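Local atomic coordinates of 2-hydroxyisobutyryl-CoA synthetase (Aquincola tertiaricarbonis, PDB entry 6HDY), a protein that belongs to the ANL superfamily of AMP-binding enzymes, built from a large N-terminal domain and a smaller C-terminal domain. Residues A[406-411]-A[476-481]; A[372-377]-A[400-405]; A[154-157]-A[161-164]. One frame throughout, in Å; residues are numbered along the deposited sequence.

Interaction 1 (A[406-411]-A[476-481])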
loop_
_atom_site.group_PDB
_atom_site.type_symbol
_atom_site.label_atom_id
_atom_site.label_comp_id
_atom_site.label_asym_id
_atom_site.label_seq_id
_atom_site.Cartn_x
_atom_site.Cartn_y
_atom_site.Cartn_z
ATOM N N ARG A 406 28.167 -21.884 -5.400
ATOM C CA ARG A 406 27.642 -23.172 -4.929
ATOM C C ARG A 406 27.957 -24.282 -5.931
ATOM O O ARG A 406 27.651 -25.446 -5.674
ATOM C CB ARG A 406 26.159 -23.111 -4.523
ATOM C CG ARG A 406 25.986 -22.488 -3.133
ATOM C CD ARG A 406 24.708 -22.925 -2.431
ATOM N NE ARG A 406 24.391 -22.083 -1.272
ATOM C CZ ARG A 406 23.720 -20.942 -1.347
ATOM N NH1 ARG A 406 23.307 -20.479 -2.522
ATOM N NH2 ARG A 406 23.475 -20.238 -0.250
ATOM N N GLU A 407 28.650 -23.918 -7.030
ATOM C CA GLU A 407 29.062 -24.808 -8.125
ATOM C C GLU A 407 30.351 -25.588 -7.818
ATOM O O GLU A 407 30.521 -26.717 -8.296
ATOM C CB GLU A 407 29.224 -24.002 -9.426
ATOM C CG GLU A 407 27.905 -23.606 -10.074
ATOM C CD GLU A 407 28.010 -22.507 -11.114
ATOM O OE1 GLU A 407 28.513 -22.782 -12.228
ATOM O OE2 GLU A 407 27.562 -21.373 -10.823
ATOM N N SER A 408 31.277 -24.966 -7.072
ATOM C CA SER A 408 32.548 -25.581 -6.668
ATOM C C SER A 408 32.775 -25.359 -5.166
ATOM O O SER A 408 32.141 -24.468 -4.584
ATOM C CB SER A 408 33.709 -25.024 -7.490
ATOM O OG SER A 408 33.681 -23.608 -7.582
ATOM N N ALA A 409 33.646 -26.182 -4.530
ATOM C CA ALA A 409 33.935 -26.049 -3.095
ATOM C C ALA A 409 34.740 -24.776 -2.788
ATOM O O ALA A 409 35.643 -24.416 -3.553
ATOM C CB ALA A 409 34.662 -27.279 -2.579
ATOM N N MET A 410 34.378 -24.072 -1.692
ATOM C CA MET A 410 35.057 -22.841 -1.298
ATOM C C MET A 410 36.046 -23.054 -0.169
ATOM O O MET A 410 35.700 -23.651 0.858
ATOM C CB MET A 410 34.060 -21.754 -0.917
ATOM C CG MET A 410 33.282 -21.217 -2.084
ATOM S SD MET A 410 32.029 -20.054 -1.531
ATOM C CE MET A 410 30.908 -21.147 -0.677
ATOM N N ASP A 411 37.280 -22.545 -0.363
ATOM C CA ASP A 411 38.361 -22.633 0.619
ATOM C C ASP A 411 38.330 -21.444 1.589
ATOM O O ASP A 411 38.678 -21.594 2.770
ATOM C CB ASP A 411 39.719 -22.727 -0.089
ATOM C CG ASP A 411 39.951 -24.049 -0.810
ATOM O OD1 ASP A 411 39.665 -25.114 -0.212
ATOM O OD2 ASP A 411 40.461 -24.022 -1.955
ATOM N N VAL A 476 31.566 -13.990 -10.706
ATOM C CA VAL A 476 31.786 -12.884 -9.766
ATOM C C VAL A 476 32.783 -13.334 -8.677
ATOM O O VAL A 476 33.699 -12.581 -8.331
ATOM C CB VAL A 476 30.442 -12.322 -9.191
ATOM C CG1 VAL A 476 30.686 -11.265 -8.125
ATOM C CG2 VAL A 476 29.578 -11.739 -10.306
ATOM N N PHE A 477 32.597 -14.575 -8.163
ATOM C CA PHE A 477 33.449 -15.203 -7.144
ATOM C C PHE A 477 34.897 -15.329 -7.635
ATOM O O PHE A 477 35.831 -14.932 -6.922
ATOM C CB PHE A 477 32.890 -16.587 -6.726
ATOM C CG PHE A 477 33.732 -17.318 -5.702
ATOM C CD1 PHE A 477 33.548 -17.099 -4.339
ATOM C CD2 PHE A 477 34.710 -18.226 -6.099
ATOM C CE1 PHE A 477 34.333 -17.767 -3.392
ATOM C CE2 PHE A 477 35.502 -18.880 -5.148
ATOM C CZ PHE A 477 35.310 -18.640 -3.801
ATOM N N ARG A 478 35.074 -15.903 -8.848
ATOM C CA ARG A 478 36.385 -16.105 -9.444
ATOM C C ARG A 478 37.070 -14.780 -9.734
ATOM O O ARG A 478 38.227 -14.624 -9.355
ATOM C CB ARG A 478 36.322 -17.034 -10.662
ATOM C CG ARG A 478 35.890 -18.437 -10.255
ATOM C CD ARG A 478 36.631 -19.511 -10.990
ATOM N NE ARG A 478 36.399 -20.822 -10.387
ATOM C CZ ARG A 478 35.935 -21.878 -11.046
ATOM N NH1 ARG A 478 35.647 -21.788 -12.340
ATOM N NH2 ARG A 478 35.765 -23.035 -10.421
ATOM N N ALA A 479 36.323 -13.789 -10.280
ATOM C CA ALA A 479 36.839 -12.445 -10.561
ATOM C C ALA A 479 37.333 -11.756 -9.295
ATOM O O ALA A 479 38.408 -11.159 -9.316
ATOM C CB ALA A 479 35.775 -11.594 -11.231
ATOM N N LEU A 480 36.571 -11.879 -8.189
ATOM C CA LEU A 480 36.913 -11.281 -6.902
ATOM C C LEU A 480 38.140 -11.949 -6.267
ATOM O O LEU A 480 39.060 -11.234 -5.864
ATOM C CB LEU A 480 35.710 -11.229 -5.946
ATOM C CG LEU A 480 35.920 -10.537 -4.574
ATOM C CD1 LEU A 480 36.475 -9.102 -4.718
ATOM C CD2 LEU A 480 34.647 -10.523 -3.788
ATOM N N ASN A 481 38.164 -13.301 -6.207
ATOM C CA ASN A 481 39.280 -14.070 -5.650
ATOM C C ASN A 481 40.598 -13.731 -6.362
ATOM O O ASN A 481 41.575 -13.385 -5.699
ATOM C CB ASN A 481 38.994 -15.579 -5.683
ATOM C CG ASN A 481 39.589 -16.333 -4.512
ATOM O OD1 ASN A 481 40.138 -15.753 -3.559
ATOM N ND2 ASN A 481 39.478 -17.648 -4.546
#

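Interaction 2 (A[372-377]-A[400-405])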
loop_
_atom_site.group_PDB
_atom_site.type_symbol
_atom_site.label_atom_id
_atom_site.label_comp_id
_atom_site.label_asym_id
_atom_site.label_seq_id
_atom_site.Cartn_x
_atom_site.Cartn_y
_atom_site.Cartn_z
ATOM N N ASP A 372 19.752 -20.916 2.341
ATOM C CA ASP A 372 20.637 -19.759 2.255
ATOM C C ASP A 372 22.047 -20.067 2.768
ATOM O O ASP A 372 23.008 -19.384 2.379
ATOM C CB ASP A 372 20.033 -18.549 2.978
ATOM C CG ASP A 372 18.850 -17.939 2.249
ATOM O OD1 ASP A 372 18.592 -18.341 1.080
ATOM O OD2 ASP A 372 18.177 -17.057 2.842
ATOM N N MET A 373 22.152 -21.077 3.654
ATOM C CA MET A 373 23.402 -21.530 4.236
ATOM C C MET A 373 24.386 -21.992 3.126
ATOM O O MET A 373 23.972 -22.617 2.144
ATOM C CB MET A 373 23.130 -22.667 5.246
ATOM C CG MET A 373 24.392 -23.204 5.924
ATOM S SD MET A 373 24.707 -24.984 5.714
ATOM C CE MET A 373 25.280 -25.046 4.079
ATOM N N PHE A 374 25.673 -21.680 3.307
ATOM C CA PHE A 374 26.767 -22.080 2.417
ATOM C C PHE A 374 27.876 -22.707 3.262
ATOM O O PHE A 374 27.938 -22.490 4.475
ATOM C CB PHE A 374 27.281 -20.896 1.582
ATOM C CG PHE A 374 27.661 -19.690 2.411
ATOM C CD1 PHE A 374 26.708 -18.740 2.762
ATOM C CD2 PHE A 374 28.963 -19.521 2.867
ATOM C CE1 PHE A 374 27.047 -17.650 3.568
ATOM C CE2 PHE A 374 29.303 -18.430 3.672
ATOM C CZ PHE A 374 28.344 -17.496 4.012
ATOM N N THR A 375 28.735 -23.499 2.629
ATOM C CA THR A 375 29.809 -24.199 3.325
ATOM C C THR A 375 31.194 -23.774 2.834
ATOM O O THR A 375 31.460 -23.785 1.631
ATOM C CB THR A 375 29.566 -25.714 3.248
ATOM O OG1 THR A 375 28.323 -25.993 3.889
ATOM C CG2 THR A 375 30.660 -26.526 3.929
ATOM N N ILE A 376 32.072 -23.405 3.785
ATOM C CA ILE A 376 33.466 -23.046 3.522
ATOM C C ILE A 376 34.374 -23.927 4.397
ATOM O O ILE A 376 34.272 -23.873 5.622
ATOM C CB ILE A 376 33.742 -21.519 3.624
ATOM C CG1 ILE A 376 32.899 -20.762 2.575
ATOM C CG2 ILE A 376 35.240 -21.245 3.400
ATOM C CD1 ILE A 376 32.714 -19.406 2.786
ATOM N N ARG A 377 35.199 -24.790 3.749
ATOM C CA ARG A 377 36.118 -25.769 4.362
ATOM C C ARG A 377 35.431 -26.622 5.451
ATOM O O ARG A 377 35.880 -26.672 6.604
ATOM C CB ARG A 377 37.424 -25.118 4.859
ATOM C CG ARG A 377 38.472 -24.925 3.766
ATOM C CD ARG A 377 39.846 -24.610 4.341
ATOM N NE ARG A 377 40.450 -25.757 5.031
ATOM C CZ ARG A 377 41.575 -26.361 4.654
ATOM N NH1 ARG A 377 42.244 -25.930 3.591
ATOM N NH2 ARG A 377 42.043 -27.395 5.342
ATOM N N HIS A 400 27.550 -4.683 3.613
ATOM C CA HIS A 400 28.499 -5.688 3.129
ATOM C C HIS A 400 27.785 -6.614 2.150
ATOM O O HIS A 400 26.547 -6.611 2.080
ATOM C CB HIS A 400 29.114 -6.495 4.294
ATOM C CG HIS A 400 28.163 -7.450 4.955
ATOM N ND1 HIS A 400 27.310 -7.038 5.963
ATOM C CD2 HIS A 400 27.972 -8.776 4.738
ATOM C CE1 HIS A 400 26.637 -8.117 6.330
ATOM N NE2 HIS A 400 26.993 -9.182 5.617
ATOM N N ARG A 401 28.569 -7.389 1.397
ATOM C CA ARG A 401 28.108 -8.431 0.490
ATOM C C ARG A 401 28.976 -9.655 0.761
ATOM O O ARG A 401 30.160 -9.527 1.109
ATOM C CB ARG A 401 28.242 -8.039 -0.995
ATOM C CG ARG A 401 27.302 -6.940 -1.523
ATOM C CD ARG A 401 25.854 -7.365 -1.764
ATOM N NE ARG A 401 25.061 -6.919 -0.636
ATOM C CZ ARG A 401 24.140 -5.968 -0.675
ATOM N NH1 ARG A 401 23.761 -5.444 -1.833
ATOM N NH2 ARG A 401 23.571 -5.556 0.435
ATOM N N ILE A 402 28.375 -10.836 0.637
ATOM C CA ILE A 402 29.060 -12.123 0.745
ATOM C C ILE A 402 29.075 -12.651 -0.695
ATOM O O ILE A 402 28.022 -12.669 -1.338
ATOM C CB ILE A 402 28.360 -13.094 1.728
ATOM C CG1 ILE A 402 28.067 -12.424 3.086
ATOM C CG2 ILE A 402 29.157 -14.380 1.893
ATOM C CD1 ILE A 402 26.901 -13.054 3.835
ATOM N N VAL A 403 30.275 -12.946 -1.239
ATOM C CA VAL A 403 30.437 -13.438 -2.611
ATOM C C VAL A 403 30.821 -14.924 -2.554
ATOM O O VAL A 403 31.863 -15.286 -1.995
ATOM C CB VAL A 403 31.370 -12.568 -3.508
ATOM C CG1 VAL A 403 31.523 -13.171 -4.896
ATOM C CG2 VAL A 403 30.855 -11.131 -3.617
ATOM N N ILE A 404 29.918 -15.785 -3.055
ATOM C CA ILE A 404 30.085 -17.243 -3.008
ATOM C C ILE A 404 29.893 -17.922 -4.358
ATOM O O ILE A 404 29.500 -17.299 -5.347
ATOM C CB ILE A 404 29.155 -17.914 -1.924
ATOM C CG1 ILE A 404 27.663 -17.983 -2.397
ATOM C CG2 ILE A 404 29.302 -17.283 -0.522
ATOM C CD1 ILE A 404 26.750 -18.989 -1.641
ATOM N N THR A 405 30.158 -19.228 -4.366
ATOM C CA THR A 405 29.872 -20.133 -5.466
ATOM C C THR A 405 29.317 -21.437 -4.900
ATOM O O THR A 405 29.909 -22.011 -3.981
ATOM C CB THR A 405 31.045 -20.292 -6.455
ATOM O OG1 THR A 405 30.538 -20.999 -7.581
ATOM C CG2 THR A 405 32.268 -21.035 -5.864
#

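Interaction 3 (A[154-157]-A[161-164])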
loop_
_atom_site.group_PDB
_atom_site.type_symbol
_atom_site.label_atom_id
_atom_site.label_comp_id
_atom_site.label_asym_id
_atom_site.label_seq_id
_atom_site.Cartn_x
_atom_site.Cartn_y
_atom_site.Cartn_z
ATOM N N ILE A 154 -1.246 -9.562 19.978
ATOM C CA ILE A 154 0.209 -9.672 20.037
ATOM C C ILE A 154 0.857 -8.264 20.075
ATOM O O ILE A 154 1.866 -8.092 20.739
ATOM C CB ILE A 154 0.686 -10.555 18.842
ATOM C CG1 ILE A 154 0.145 -11.993 18.973
ATOM C CG2 ILE A 154 2.196 -10.559 18.723
ATOM C CD1 ILE A 154 0.040 -12.756 17.669
ATOM N N MET A 155 0.279 -7.267 19.370
ATOM C CA MET A 155 0.803 -5.889 19.385
ATOM C C MET A 155 0.591 -5.261 20.787
ATOM O O MET A 155 1.428 -4.496 21.257
ATOM C CB MET A 155 0.146 -5.046 18.276
ATOM C CG MET A 155 0.779 -5.251 16.904
ATOM S SD MET A 155 -0.190 -4.499 15.558
ATOM C CE MET A 155 -0.120 -2.791 16.026
ATOM N N TRP A 156 -0.519 -5.625 21.454
ATOM C CA TRP A 156 -0.823 -5.222 22.823
ATOM C C TRP A 156 0.282 -5.820 23.726
ATOM O O TRP A 156 0.780 -5.132 24.623
ATOM C CB TRP A 156 -2.225 -5.714 23.238
ATOM C CG TRP A 156 -2.568 -5.405 24.666
ATOM C CD1 TRP A 156 -2.091 -6.028 25.776
ATOM C CD2 TRP A 156 -3.464 -4.391 25.130
ATOM N NE1 TRP A 156 -2.580 -5.425 26.905
ATOM C CE2 TRP A 156 -3.441 -4.428 26.543
ATOM C CE3 TRP A 156 -4.277 -3.441 24.490
ATOM C CZ2 TRP A 156 -4.223 -3.577 27.330
ATOM C CZ3 TRP A 156 -5.042 -2.586 25.270
ATOM C CH2 TRP A 156 -5.001 -2.651 26.675
ATOM N N GLY A 157 0.698 -7.051 23.419
ATOM C CA GLY A 157 1.785 -7.739 24.119
ATOM C C GLY A 157 3.126 -7.026 24.045
ATOM O O GLY A 157 3.993 -7.231 24.908
ATOM N N ARG A 161 -0.727 0.422 22.316
ATOM C CA ARG A 161 -2.055 0.669 22.877
ATOM C C ARG A 161 -3.035 1.413 21.997
ATOM O O ARG A 161 -2.598 2.164 21.125
ATOM C CB ARG A 161 -1.885 1.457 24.201
ATOM C CG ARG A 161 -1.190 0.683 25.331
ATOM C CD ARG A 161 -2.047 -0.452 25.871
ATOM N NE ARG A 161 -1.378 -1.182 26.962
ATOM C CZ ARG A 161 -0.654 -2.280 26.804
ATOM N NH1 ARG A 161 -0.446 -2.783 25.588
ATOM N NH2 ARG A 161 -0.104 -2.870 27.852
ATOM N N PRO A 162 -4.366 1.346 22.293
ATOM C CA PRO A 162 -5.323 2.179 21.549
ATOM C C PRO A 162 -4.913 3.655 21.593
ATOM O O PRO A 162 -4.436 4.143 22.629
ATOM C CB PRO A 162 -6.640 1.970 22.310
ATOM C CG PRO A 162 -6.508 0.630 22.913
ATOM C CD PRO A 162 -5.062 0.522 23.306
ATOM N N GLY A 163 -5.026 4.323 20.449
ATOM C CA GLY A 163 -4.678 5.730 20.324
ATOM C C GLY A 163 -3.237 5.980 19.969
ATOM O O GLY A 163 -2.893 7.101 19.602
ATOM N N ASP A 164 -2.371 4.965 20.102
ATOM C CA ASP A 164 -0.969 5.101 19.692
ATOM C C ASP A 164 -0.884 5.215 18.172
ATOM O O ASP A 164 -1.574 4.494 17.450
ATOM C CB ASP A 164 -0.164 3.874 20.096
ATOM C CG ASP A 164 0.290 3.819 21.540
ATOM O OD1 ASP A 164 0.230 4.879 22.235
ATOM O OD2 ASP A 164 0.783 2.749 21.956
#

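Interaction 1 (A[406-411]-A[476-481])
M410 meets F477 where the loop 406-411 passes the helical turn 476-481, and its side chain can be followed outward to see how the contact is made. CB starts the approach from 4.4 Å, measured to CZ of F477. The first torsion (chi1 -70°) sets CG opposite the carbonyl carbon, and from there this methylene comes to 3.7 Å from F477 CZ, with CE1 of the same ring only slightly farther off. At the next atom the sulfur takes over: SD lies 3.7 Å from F477 CE1 and 4.6 Å from the ring centroid. That line leans 44° from the ring normal, making an oblique Met-aromatic contact. Beyond SD the chain bends at chi3, which carries CE of M410 away from the ring and toward the backbone of T405, 3.6 Å from O of that residue; the side chain also packs on I404 and T405.

This is the mixed alpha/beta fold of the C-terminal domain of ANL enzymes, with helix 474-486 lying against the strands 399-403 and 413-419. F477 belongs to that interface. Its side chain also touches V403, L414 and T405, and M410 meets it obliquely from the loop that joins the two strands. Both residues are buried.

Toward the surface the contact changes character. The guanidinium of R478, whose chain bends at chi2, swings round to S408, but NH2 stops 3.6 Å from OG, and no hydrogen bond is formed. CB of S408 is 4.1 Å from NH2 of R478, giving a loose polar approach nearer the surface. R474, a turn earlier on the helix, brings a like charge close to R478, and a weak, long ion pair to E407 may partly offset the local positive charge.

Interaction 2 (A[372-377]-A[400-405])
Two first torsions bring F374 and I404 together. In F374, chi1 of 53° tucks CG between the backbone N and the carbonyl carbon, and in I404, chi1 of 76° does the same for CG1, leaving the methyl CG2 on the side of the backbone N. That methyl lies over one face of the F374 ring in a CH-pi contact, with CG2 of I404 4.2 Å from the centroid of F374 and shifted toward the rim. The other branch of the isoleucine reaches the root of the aromatic side chain, CD1 of I404 standing 3.8 Å from CB of F374. At the far end of the ring, CZ of F374 meets CG2 of I402 at 3.9 Å, obliquely. All three residues are buried, and the contact is wholly apolar.

Around this cluster, F374 packs on I386 of helix 383-391 and on L413, which I402 touches too. Its backbone is bonded to I381. The G-R-x-D-D sequence and the short hairpin 374-376/379-381 after it match the eighth core motif of ANL enzymes, with which their C-terminal domain opens, here packed against I402 of inner strand 399-403 and I404 just beyond it.

Interaction 3 (A[154-157]-A[161-164])
W156 and R161 form a cation-pi stack, with P162 at its margin. The stack bridges a helix-to-strand connection in the alpha/beta N-terminal domain: W156 belongs to helix 141-157, and R161 to D164 make the type II beta turn that leads into strand 165-168 of the parallel sheet.

In W156, chi1 of 176° carries the indole away from the backbone N, and one face of the ring meets the arginine. Over that face the R161 guanidinium lies almost flat, the planes only 9° apart, with CZ of R161 3.7 Å from the centroid of the five-membered ring of W156. Further back along the chain, CD of R161 sits 3.8 Å from the centroid of the six-membered ring, so both rings of the indole are occupied. NH1 does double duty: besides lying above the ring, it donates a hydrogen bond of 2.8 Å to O of W156, in the carbonyl plane and on a lone pair. The acceptor is also within the guanidinium plane, so the bond and the stack together fix how the guanidinium is turned. On the tryptophan side, NE1 is held by the carbonyl of S31.

P162 adds an apolar touch from CD to the six-membered ring. D164 stabilises the turn, its OD2 taking the amide hydrogen of R161 at 2.8 Å from above the carboxylate plane.

In the fold
Interactions 1 and 2 belong to the C-terminal domain and touch, their centres about 9 Å apart. A probable hydrogen bond from the backbone N of R377 to the carbonyl of M410 joins the hairpin to the loop. Strand 399-403 and the loop after it serve both: I402 on the strand and I404 just beyond it enter interaction 2, and residues 406-411 enter interaction 1. Interaction 2 is fully buried and apolar; interaction 1 has a buried sulfur-aromatic centre and a loosely polar, more exposed side. Interaction 3 stands apart in the N-terminal domain, its centre about 40 Å from that of interaction 2 and about 48 Å from that of interaction 1. Only partly buried, it combines charge, stacking and a short hydrogen bond.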